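Long-range contacts in aspartate aminotransferase (Plasmodium falciparum, PDB 3K7Y), which probably catalyses the pyridoxal-phosphate-dependent transfer of an amino group from L-aspartate to 2-oxoglutarate, giving oxaloacetate and L-glutamate: residues A[46-51]-A[250-255]; A[54-59]-A[294-299]; A[124-129]-A[145-150]; A[171-176]-A[205-210]. All coordinates share one frame; numbering follows the deposited sequence.

Interaction 1: A[46-51]-A[250-255]; sequences LHIFDS and NMSLYG
Ser252 is set against His47, Ile48 and Phe49 where the lead-in to helix 50-62 lies against the loop between strands 241-246 and 258-264. Its CB lies 3.8 Å from His47 O and at a like distance from CD2 of Phe49. With chi1 at 87°, OG sits between the backbone N and the carbonyl carbon, and it donates a hydrogen bond of 2.6 Å to O of Met251, the residue just before it. The same OG faces the aliphatic part of Ile48, 3.4 Å from CG1. Beside it, the Phe49 ring presents its CD2-CE2 side to the loop backbone: Met251 O lies at the ring edge, 3.6 Å from CD2, and Asn250 O approaches CE2 obliquely at 3.2 Å. One face of this ring carries His47, whose CE1 stands 3.6 Å above the ring centre; Trp310 of helix 304-335 makes an edge-to-face contact with the Phe49 ring and also gives a hydrogen bond to Asn250 O. At the other end, Leu46 and Tyr254 slide past each other in opposite directions, Leu46 CD1 coming 3.5 Å from Tyr254 CE2. Tyr254 OH is hydrogen-bonded to Cys39 N, and its ring meets Tyr68 of the second subunit edge-to-face. This tyrosine also packs on the cofactor-binding Lys249. No hydrogen bond joins the two segments. They meet by van der Waals packing, with the carbonyl oxygens of Asn250 and Met251 beside the Phe49 ring, while the polar bonds nearby run from Ser252 OG to its own loop, and from Asn250 and Tyr254 to Trp310 and Cys39.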
# COMPACT_ATOMS: atom_id res chain seq x y z
N LEU A 46 -18.69 -14.69 -2.86
CA LEU A 46 -17.25 -14.79 -2.55
C LEU A 46 -16.89 -15.84 -1.49
O LEU A 46 -17.62 -16.05 -0.52
CB LEU A 46 -16.69 -13.44 -2.13
CG LEU A 46 -15.19 -13.44 -1.79
CD1 LEU A 46 -14.36 -13.58 -3.05
CD2 LEU A 46 -14.79 -12.21 -0.99
N HIS A 47 -15.74 -16.47 -1.70
CA HIS A 47 -15.27 -17.53 -0.82
C HIS A 47 -14.52 -17.02 0.41
O HIS A 47 -13.95 -15.92 0.39
CB HIS A 47 -14.37 -18.50 -1.58
CG HIS A 47 -13.84 -19.62 -0.74
ND1 HIS A 47 -12.49 -19.80 -0.51
CD2 HIS A 47 -14.48 -20.60 -0.06
CE1 HIS A 47 -12.32 -20.86 0.26
NE2 HIS A 47 -13.51 -21.36 0.55
N ILE A 48 -14.52 -17.83 1.48
CA ILE A 48 -13.63 -17.62 2.62
C ILE A 48 -13.49 -18.87 3.50
O ILE A 48 -14.47 -19.53 3.81
CB ILE A 48 -14.01 -16.35 3.47
CG1 ILE A 48 -12.84 -15.95 4.40
CG2 ILE A 48 -15.36 -16.53 4.20
CD1 ILE A 48 -12.42 -14.51 4.26
N PHE A 49 -12.25 -19.18 3.89
CA PHE A 49 -11.95 -20.31 4.77
C PHE A 49 -12.48 -20.14 6.20
O PHE A 49 -12.99 -19.08 6.56
CB PHE A 49 -10.43 -20.51 4.82
CG PHE A 49 -9.84 -20.94 3.52
CD1 PHE A 49 -9.70 -22.28 3.21
CD2 PHE A 49 -9.42 -19.99 2.60
CE1 PHE A 49 -9.15 -22.67 1.99
CE2 PHE A 49 -8.87 -20.37 1.38
CZ PHE A 49 -8.73 -21.71 1.08
N ASP A 50 -12.35 -21.18 7.02
CA ASP A 50 -12.63 -21.09 8.44
C ASP A 50 -11.34 -20.85 9.20
O ASP A 50 -11.31 -20.10 10.17
CB ASP A 50 -13.32 -22.37 8.95
CG ASP A 50 -14.83 -22.34 8.76
OD1 ASP A 50 -15.30 -22.05 7.64
OD2 ASP A 50 -15.55 -22.62 9.74
N SER A 51 -10.26 -21.49 8.74
CA SER A 51 -8.91 -21.23 9.24
C SER A 51 -8.63 -19.73 9.29
O SER A 51 -8.09 -19.22 10.26
CB SER A 51 -7.87 -21.91 8.36
OG SER A 51 -8.02 -23.32 8.38
N ASN A 250 -5.02 -17.94 -2.42
CA ASN A 250 -4.56 -18.91 -1.44
C ASN A 250 -5.34 -18.96 -0.13
O ASN A 250 -5.87 -20.02 0.26
CB ASN A 250 -3.12 -18.57 -1.06
CG ASN A 250 -2.13 -19.14 -2.03
OD1 ASN A 250 -2.33 -20.23 -2.57
ND2 ASN A 250 -1.04 -18.40 -2.26
N MET A 251 -5.34 -17.83 0.57
CA MET A 251 -6.01 -17.68 1.84
C MET A 251 -7.37 -17.03 1.69
O MET A 251 -8.00 -16.67 2.69
CB MET A 251 -5.18 -16.79 2.73
CG MET A 251 -4.27 -17.49 3.64
SD MET A 251 -2.64 -17.43 2.96
CE MET A 251 -1.73 -18.20 4.30
N SER A 252 -7.82 -16.84 0.45
CA SER A 252 -9.03 -16.06 0.16
C SER A 252 -8.98 -14.64 0.75
O SER A 252 -10.03 -14.06 1.03
CB SER A 252 -10.27 -16.78 0.68
OG SER A 252 -10.49 -16.41 2.04
N LEU A 253 -7.76 -14.12 0.95
CA LEU A 253 -7.54 -12.77 1.49
C LEU A 253 -7.51 -11.73 0.38
O LEU A 253 -6.44 -11.21 0.02
CB LEU A 253 -6.19 -12.69 2.20
CG LEU A 253 -5.87 -13.47 3.46
CD1 LEU A 253 -4.41 -13.25 3.83
CD2 LEU A 253 -6.80 -13.08 4.59
N TYR A 254 -8.66 -11.40 -0.17
CA TYR A 254 -8.66 -10.53 -1.32
C TYR A 254 -8.33 -9.08 -0.92
O TYR A 254 -7.22 -8.58 -1.20
CB TYR A 254 -9.97 -10.67 -2.09
CG TYR A 254 -10.15 -12.07 -2.67
CD1 TYR A 254 -9.62 -12.40 -3.92
CD2 TYR A 254 -10.82 -13.06 -1.96
CE1 TYR A 254 -9.78 -13.68 -4.45
CE2 TYR A 254 -10.98 -14.33 -2.48
CZ TYR A 254 -10.46 -14.63 -3.73
OH TYR A 254 -10.63 -15.91 -4.24
N GLY A 255 -9.26 -8.43 -0.23
CA GLY A 255 -9.09 -7.03 0.16
C GLY A 255 -8.00 -6.76 1.17
O GLY A 255 -7.62 -5.61 1.36

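Interaction 2: A[54-59]-A[294-299]; sequences NADKLV and NRILCQ
Val59 and Ile296 meet at about a right angle where helix 50-62 packs across helix 291-302, a helix-helix contact within the aminotransferase fold. The short segments run at 114° to each other, with their axes 8.6 Å apart at closest approach. In Ile296, CG1 stands anti to the carbonyl carbon and beside the backbone N (chi1 -45°). Its terminal CD1 meets Val59 CG2 at 3.7 Å. The other branch of the isoleucine, CG2, faces Ala55 CB, whose small size goes with the close backbones here. Val59 also lies across Arg295 at about a right angle, both of its methyls 4.0 Å from Arg295 CB. Beyond CG the arginine extends away from the contact, and its NH2 is hydrogen-bonded to Glu65 O. Asp56 passes Ile296 obliquely, setting OD1 near CD1, whereas OD2 forms a salt bridge with Lys66 of the second subunit; the carboxylate therefore has an apolar neighbour within the chain and a charged one across the dimer. On the flank, Gln299 crosses Leu58 at a slant. Its chain is bent at chi2 (90°), which swings CD out of line with the CA-CB-CG stem. Gln299 CG lies 3.4 Å from Leu58 CB, and Gln299 NE2 stands 2.9 Å from Leu58 O.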
# COMPACT_ATOMS: atom_id res chain seq x y z
N ASN A 54 -10.69 -17.91 11.80
CA ASN A 54 -10.13 -18.20 13.12
C ASN A 54 -8.82 -17.45 13.37
O ASN A 54 -8.60 -16.93 14.47
CB ASN A 54 -9.98 -19.70 13.33
CG ASN A 54 -11.32 -20.42 13.38
OD1 ASN A 54 -11.38 -21.64 13.22
ND2 ASN A 54 -12.40 -19.67 13.59
N ALA A 55 -7.96 -17.39 12.36
CA ALA A 55 -6.77 -16.55 12.44
C ALA A 55 -7.19 -15.12 12.80
O ALA A 55 -6.59 -14.49 13.66
CB ALA A 55 -5.99 -16.59 11.13
N ASP A 56 -8.24 -14.63 12.15
CA ASP A 56 -8.78 -13.31 12.46
C ASP A 56 -9.07 -13.14 13.95
O ASP A 56 -8.52 -12.25 14.58
CB ASP A 56 -10.02 -12.99 11.62
CG ASP A 56 -9.81 -11.78 10.72
OD1 ASP A 56 -8.86 -11.01 10.95
OD2 ASP A 56 -10.62 -11.60 9.78
N LYS A 57 -9.93 -14.01 14.49
CA LYS A 57 -10.24 -14.00 15.92
C LYS A 57 -8.97 -14.07 16.74
O LYS A 57 -8.71 -13.18 17.54
CB LYS A 57 -11.18 -15.16 16.29
CG LYS A 57 -12.67 -14.84 16.09
CD LYS A 57 -13.58 -15.96 16.60
CE LYS A 57 -13.97 -16.93 15.48
NZ LYS A 57 -14.97 -17.94 15.95
N LEU A 58 -8.18 -15.12 16.53
CA LEU A 58 -6.87 -15.26 17.17
C LEU A 58 -6.08 -13.96 17.25
O LEU A 58 -5.42 -13.69 18.26
CB LEU A 58 -6.03 -16.31 16.44
CG LEU A 58 -5.95 -17.75 16.96
CD1 LEU A 58 -5.68 -17.78 18.47
CD2 LEU A 58 -7.21 -18.53 16.62
N VAL A 59 -6.14 -13.15 16.19
CA VAL A 59 -5.34 -11.93 16.10
C VAL A 59 -5.82 -10.79 16.98
O VAL A 59 -5.02 -10.04 17.53
CB VAL A 59 -5.21 -11.45 14.64
CG1 VAL A 59 -4.87 -9.97 14.57
CG2 VAL A 59 -4.16 -12.28 13.93
N ASN A 294 -0.28 -8.55 8.38
CA ASN A 294 0.91 -9.27 8.79
C ASN A 294 0.59 -10.27 9.86
O ASN A 294 0.92 -11.44 9.74
CB ASN A 294 1.99 -8.32 9.29
CG ASN A 294 3.21 -9.05 9.81
OD1 ASN A 294 3.12 -9.85 10.74
ND2 ASN A 294 4.37 -8.79 9.20
N ARG A 295 -0.04 -9.79 10.93
CA ARG A 295 -0.48 -10.64 12.04
C ARG A 295 -1.42 -11.80 11.62
O ARG A 295 -1.16 -12.95 11.96
CB ARG A 295 -1.12 -9.79 13.15
CG ARG A 295 -0.13 -8.84 13.85
CD ARG A 295 -0.83 -7.79 14.73
NE ARG A 295 0.10 -7.17 15.67
CZ ARG A 295 -0.20 -6.16 16.49
NH1 ARG A 295 -1.41 -5.64 16.50
NH2 ARG A 295 0.73 -5.68 17.31
N ILE A 296 -2.48 -11.52 10.86
CA ILE A 296 -3.39 -12.59 10.38
C ILE A 296 -2.62 -13.74 9.76
O ILE A 296 -2.94 -14.89 10.00
CB ILE A 296 -4.39 -12.10 9.29
CG1 ILE A 296 -5.04 -10.76 9.68
CG2 ILE A 296 -5.46 -13.16 8.99
CD1 ILE A 296 -5.79 -10.76 11.03
N LEU A 297 -1.60 -13.41 8.97
CA LEU A 297 -0.82 -14.40 8.24
C LEU A 297 0.07 -15.26 9.14
O LEU A 297 0.02 -16.49 9.07
CB LEU A 297 0.02 -13.72 7.16
CG LEU A 297 -0.06 -14.52 5.86
CD1 LEU A 297 -0.23 -13.59 4.67
CD2 LEU A 297 1.11 -15.49 5.70
N CYS A 298 0.88 -14.62 9.96
CA CYS A 298 1.68 -15.32 10.96
C CYS A 298 0.86 -16.28 11.83
O CYS A 298 1.25 -17.43 12.00
CB CYS A 298 2.41 -14.32 11.84
SG CYS A 298 3.46 -13.27 10.89
N GLN A 299 -0.27 -15.81 12.35
CA GLN A 299 -1.13 -16.60 13.21
C GLN A 299 -1.58 -17.91 12.55
O GLN A 299 -1.37 -18.99 13.11
CB GLN A 299 -2.34 -15.79 13.66
CG GLN A 299 -2.91 -16.21 15.02
CD GLN A 299 -2.28 -15.45 16.19
OE1 GLN A 299 -1.06 -15.38 16.32
NE2 GLN A 299 -3.12 -14.87 17.04

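Interaction 3: A[124-129]-A[145-150]; sequences TLYVTN and NLKYIN
Tyr126 and Lys147 share a first torsion: CG lies anti to the carbonyl carbon in both (chi1 -65° and -68°), and the two side chains leave their strands side by side, pointing the same way. CB and CD of the lysine lie oblique to the tyrosine ring, with Tyr126 CE1 3.4 Å from Lys147 CB and 3.7 Å from its CD. Ile149 continues this face, its CD1 reaching Tyr126 CB, and Ile149 also packs on helix 161-170. On the other face Val127 and Tyr148 also run side by side, Val127 CG1 lying 3.9 Å from Tyr148 CD1, while Leu146 CD1 touches Val127 CB and the leucine packs on helix 133-140. That helix is the crossover of a beta-alpha-beta unit, which makes strands 124-128 and 145-153 parallel neighbours. Five backbone hydrogen bonds join them in turn, from Leu125 N to Asn145 O (3.0 Å) at one end to Asn129 N to Ile149 O (2.7 Å) at the other; the bond from Lys147 N to Leu125 O is almost straight at 179°. The backbone thus supplies all the hydrogen bonding between these segments, and the side chains add mainly apolar cover on both faces of the sheet.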
# COMPACT_ATOMS: atom_id res chain seq x y z
N THR A 124 15.07 -3.64 -20.33
CA THR A 124 14.25 -4.51 -21.14
C THR A 124 13.77 -5.65 -20.27
O THR A 124 14.55 -6.20 -19.50
CB THR A 124 15.10 -5.11 -22.25
OG1 THR A 124 16.46 -5.17 -21.81
CG2 THR A 124 15.04 -4.26 -23.52
N LEU A 125 12.49 -6.01 -20.40
CA LEU A 125 11.90 -7.15 -19.67
C LEU A 125 11.16 -8.05 -20.62
O LEU A 125 10.37 -7.58 -21.44
CB LEU A 125 10.91 -6.68 -18.60
CG LEU A 125 11.48 -6.01 -17.34
CD1 LEU A 125 10.66 -4.81 -17.02
CD2 LEU A 125 11.54 -6.94 -16.14
N TYR A 126 11.43 -9.35 -20.51
CA TYR A 126 10.71 -10.33 -21.29
C TYR A 126 9.52 -10.91 -20.53
O TYR A 126 9.57 -11.16 -19.31
CB TYR A 126 11.66 -11.43 -21.76
CG TYR A 126 12.68 -10.89 -22.72
CD1 TYR A 126 12.39 -10.70 -24.08
CD2 TYR A 126 13.94 -10.54 -22.27
CE1 TYR A 126 13.33 -10.19 -24.95
CE2 TYR A 126 14.89 -10.02 -23.13
CZ TYR A 126 14.58 -9.84 -24.47
OH TYR A 126 15.56 -9.31 -25.28
N VAL A 127 8.44 -11.11 -21.28
CA VAL A 127 7.20 -11.60 -20.71
C VAL A 127 6.70 -12.71 -21.64
O VAL A 127 6.92 -12.63 -22.84
CB VAL A 127 6.23 -10.41 -20.52
CG1 VAL A 127 5.27 -10.28 -21.66
CG2 VAL A 127 5.49 -10.54 -19.24
N THR A 128 6.07 -13.75 -21.11
CA THR A 128 5.65 -14.86 -22.00
C THR A 128 4.33 -14.50 -22.67
O THR A 128 3.46 -13.91 -22.03
CB THR A 128 5.55 -16.27 -21.30
OG1 THR A 128 4.63 -16.23 -20.20
CG2 THR A 128 6.90 -16.74 -20.80
N ASN A 129 4.16 -14.86 -23.94
CA ASN A 129 2.92 -14.52 -24.63
C ASN A 129 1.88 -15.61 -24.51
O ASN A 129 2.19 -16.77 -24.72
CB ASN A 129 3.17 -14.20 -26.09
CG ASN A 129 1.88 -13.99 -26.84
OD1 ASN A 129 1.20 -14.95 -27.18
ND2 ASN A 129 1.51 -12.74 -27.07
N ASN A 145 11.48 -1.47 -21.96
CA ASN A 145 11.11 -2.09 -23.23
C ASN A 145 10.43 -3.35 -22.84
O ASN A 145 10.95 -4.08 -22.02
CB ASN A 145 12.33 -2.46 -24.06
CG ASN A 145 13.11 -1.26 -24.52
OD1 ASN A 145 12.54 -0.20 -24.81
ND2 ASN A 145 14.43 -1.42 -24.60
N LEU A 146 9.26 -3.59 -23.39
CA LEU A 146 8.56 -4.84 -23.13
C LEU A 146 8.65 -5.71 -24.36
O LEU A 146 8.19 -5.31 -25.45
CB LEU A 146 7.09 -4.63 -22.74
CG LEU A 146 6.36 -5.94 -22.41
CD1 LEU A 146 6.88 -6.53 -21.10
CD2 LEU A 146 4.84 -5.80 -22.34
N LYS A 147 9.24 -6.90 -24.18
CA LYS A 147 9.33 -7.86 -25.27
C LYS A 147 8.66 -9.17 -24.91
O LYS A 147 8.61 -9.54 -23.72
CB LYS A 147 10.78 -8.06 -25.68
CG LYS A 147 11.35 -6.82 -26.34
CD LYS A 147 12.85 -6.92 -26.55
CE LYS A 147 13.29 -5.77 -27.41
NZ LYS A 147 12.38 -5.66 -28.59
N TYR A 148 8.16 -9.87 -25.93
CA TYR A 148 7.35 -11.07 -25.75
C TYR A 148 8.05 -12.32 -26.21
O TYR A 148 8.60 -12.34 -27.30
CB TYR A 148 6.02 -10.97 -26.51
CG TYR A 148 5.14 -9.83 -26.07
CD1 TYR A 148 3.96 -10.06 -25.35
CD2 TYR A 148 5.50 -8.50 -26.37
CE1 TYR A 148 3.16 -9.00 -24.94
CE2 TYR A 148 4.71 -7.45 -25.97
CZ TYR A 148 3.54 -7.69 -25.26
OH TYR A 148 2.77 -6.61 -24.87
N ILE A 149 8.01 -13.36 -25.37
CA ILE A 149 8.50 -14.70 -25.70
C ILE A 149 7.31 -15.60 -26.11
O ILE A 149 6.26 -15.56 -25.46
CB ILE A 149 9.21 -15.35 -24.48
CG1 ILE A 149 10.56 -14.69 -24.23
CG2 ILE A 149 9.44 -16.84 -24.66
CD1 ILE A 149 11.29 -15.26 -23.01
N ASN A 150 7.49 -16.40 -27.18
CA ASN A 150 6.52 -17.42 -27.60
C ASN A 150 6.15 -18.28 -26.43
O ASN A 150 7.00 -18.61 -25.61
CB ASN A 150 7.13 -18.38 -28.62
CG ASN A 150 7.37 -17.74 -29.96
OD1 ASN A 150 6.42 -17.49 -30.71
ND2 ASN A 150 8.63 -17.52 -30.29

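Interaction 4: A[171-176]-A[205-210]; sequences IPNGSS and HKKHVI
The imidazole of His208 meets Ile171 with its edge and carries Lys206 CB on one face, 3.5 Å above the ring centre. Ile171 O lies in the ring plane and takes a weak hydrogen bond of 3.3 Å from His208 NE2. Ser175 N is also at the edge, close to CD2, and the Ile171 side chain crosses the ring obliquely, CG1 lying 3.5 Å from His208 NE2. The second flat group is the Asn173 amide. The Asn173 and Lys206 side chains cross at about a right angle: OD1 takes a weak bond from Lys206 NZ, and ND2 gives another to Lys206 O. That carbonyl is gripped more firmly by Gly174 N, at 2.7 Å. Helix 193-206, the crossover between parallel strands 176-179 and 209-214, gives way here to Lys207, whose positive phi (55°) turns the chain into the second strand. Strand pairing begins with Val209 N hydrogen-bonding to Ser175 O at 2.8 Å, followed by the bridge between Ser176 and Val209. Val209 also packs on Asp2 of the second subunit. The Lys206 chain is bent from chi2 onward; its NZ is modelled doubtfully close to Pro172 O and has a further weak bond to Arg169 O.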
# COMPACT_ATOMS: atom_id res chain seq x y z
N ILE A 171 17.41 -14.88 -26.77
CA ILE A 171 17.14 -13.58 -26.19
C ILE A 171 18.37 -13.14 -25.39
O ILE A 171 18.69 -13.77 -24.38
CB ILE A 171 15.90 -13.62 -25.25
CG1 ILE A 171 16.08 -14.65 -24.12
CG2 ILE A 171 14.63 -13.88 -26.07
CD1 ILE A 171 15.21 -14.44 -22.92
N PRO A 172 19.04 -12.04 -25.81
CA PRO A 172 20.30 -11.68 -25.19
C PRO A 172 20.88 -12.68 -24.17
O PRO A 172 21.02 -13.87 -24.48
CB PRO A 172 19.95 -10.34 -24.55
CG PRO A 172 18.95 -9.73 -25.55
CD PRO A 172 18.45 -10.86 -26.45
N ASN A 173 21.22 -12.20 -22.99
CA ASN A 173 22.01 -12.95 -22.02
C ASN A 173 21.83 -12.24 -20.70
O ASN A 173 21.97 -11.01 -20.64
CB ASN A 173 23.50 -12.89 -22.38
CG ASN A 173 23.97 -14.12 -23.12
OD1 ASN A 173 24.21 -14.08 -24.33
ND2 ASN A 173 24.14 -15.23 -22.39
N GLY A 174 21.54 -12.98 -19.64
CA GLY A 174 21.15 -12.31 -18.41
C GLY A 174 19.97 -11.39 -18.71
O GLY A 174 19.92 -10.25 -18.24
N SER A 175 19.05 -11.86 -19.54
CA SER A 175 17.82 -11.13 -19.74
C SER A 175 16.94 -11.39 -18.53
O SER A 175 17.04 -12.43 -17.87
CB SER A 175 17.11 -11.58 -21.01
OG SER A 175 17.94 -11.34 -22.14
N SER A 176 16.11 -10.41 -18.23
CA SER A 176 15.22 -10.49 -17.10
C SER A 176 13.92 -11.01 -17.64
O SER A 176 13.40 -10.46 -18.62
CB SER A 176 15.05 -9.10 -16.49
OG SER A 176 16.27 -8.37 -16.58
N HIS A 205 23.24 -21.57 -18.73
CA HIS A 205 24.12 -21.14 -19.81
C HIS A 205 23.97 -19.65 -20.08
O HIS A 205 24.97 -18.95 -20.22
CB HIS A 205 23.89 -21.95 -21.09
CG HIS A 205 24.94 -21.73 -22.14
ND1 HIS A 205 24.63 -21.35 -23.44
CD2 HIS A 205 26.29 -21.82 -22.09
CE1 HIS A 205 25.75 -21.23 -24.13
NE2 HIS A 205 26.77 -21.51 -23.34
N LYS A 206 22.73 -19.16 -20.13
CA LYS A 206 22.46 -17.77 -20.48
C LYS A 206 22.47 -16.82 -19.27
O LYS A 206 22.35 -15.59 -19.42
CB LYS A 206 21.12 -17.66 -21.22
CG LYS A 206 20.93 -18.64 -22.36
CD LYS A 206 20.58 -17.92 -23.63
CE LYS A 206 21.83 -17.58 -24.38
NZ LYS A 206 21.69 -16.26 -25.03
N LYS A 207 22.57 -17.41 -18.08
CA LYS A 207 22.64 -16.67 -16.82
C LYS A 207 21.45 -15.71 -16.60
O LYS A 207 21.53 -14.79 -15.77
CB LYS A 207 23.99 -15.96 -16.68
CG LYS A 207 25.21 -16.91 -16.70
CD LYS A 207 26.49 -16.22 -17.18
CE LYS A 207 26.52 -16.03 -18.71
NZ LYS A 207 27.56 -15.06 -19.22
N HIS A 208 20.35 -15.95 -17.31
CA HIS A 208 19.14 -15.14 -17.19
C HIS A 208 18.74 -14.86 -15.75
O HIS A 208 19.09 -15.60 -14.83
CB HIS A 208 17.97 -15.82 -17.88
CG HIS A 208 18.04 -15.82 -19.38
ND1 HIS A 208 17.54 -16.84 -20.14
CD2 HIS A 208 18.55 -14.91 -20.24
CE1 HIS A 208 17.74 -16.57 -21.42
NE2 HIS A 208 18.35 -15.40 -21.51
N VAL A 209 18.00 -13.77 -15.58
CA VAL A 209 17.47 -13.40 -14.28
C VAL A 209 15.98 -13.64 -14.30
O VAL A 209 15.25 -13.02 -15.09
CB VAL A 209 17.75 -11.94 -13.98
CG1 VAL A 209 16.96 -11.48 -12.75
CG2 VAL A 209 19.25 -11.73 -13.78
N ILE A 210 15.53 -14.54 -13.43
CA ILE A 210 14.12 -14.95 -13.43
C ILE A 210 13.29 -14.37 -12.28
O ILE A 210 13.74 -14.25 -11.13
CB ILE A 210 13.99 -16.50 -13.54
CG1 ILE A 210 14.71 -17.02 -14.81
CG2 ILE A 210 12.53 -16.94 -13.52
CD1 ILE A 210 14.11 -16.59 -16.15

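Overall arrangement
Interactions 1 and 2 share helix 50-62 and touch through Leu297, which packs on Met251 and Leu253; both also meet the second subunit. Interaction 1 is the buried one, close to the cofactor, and interaction 2 is partly buried; neither has a clear hydrogen bond between its segments. Interactions 3 and 4 lie about 12 Å apart, centre to centre, and both reach the same sheet: Tyr126 N probably bonds to Ser176 O, and its OH and ring pack on Pro172 and Ser175. Both are partly exposed and rely on hydrogen bonds, regular between strands in 3, mixed with side-chain bonds at a helix-to-strand turn in 4. Interactions 1 and 3 have centres about 32 Å apart, on opposite sides of the chain's centre.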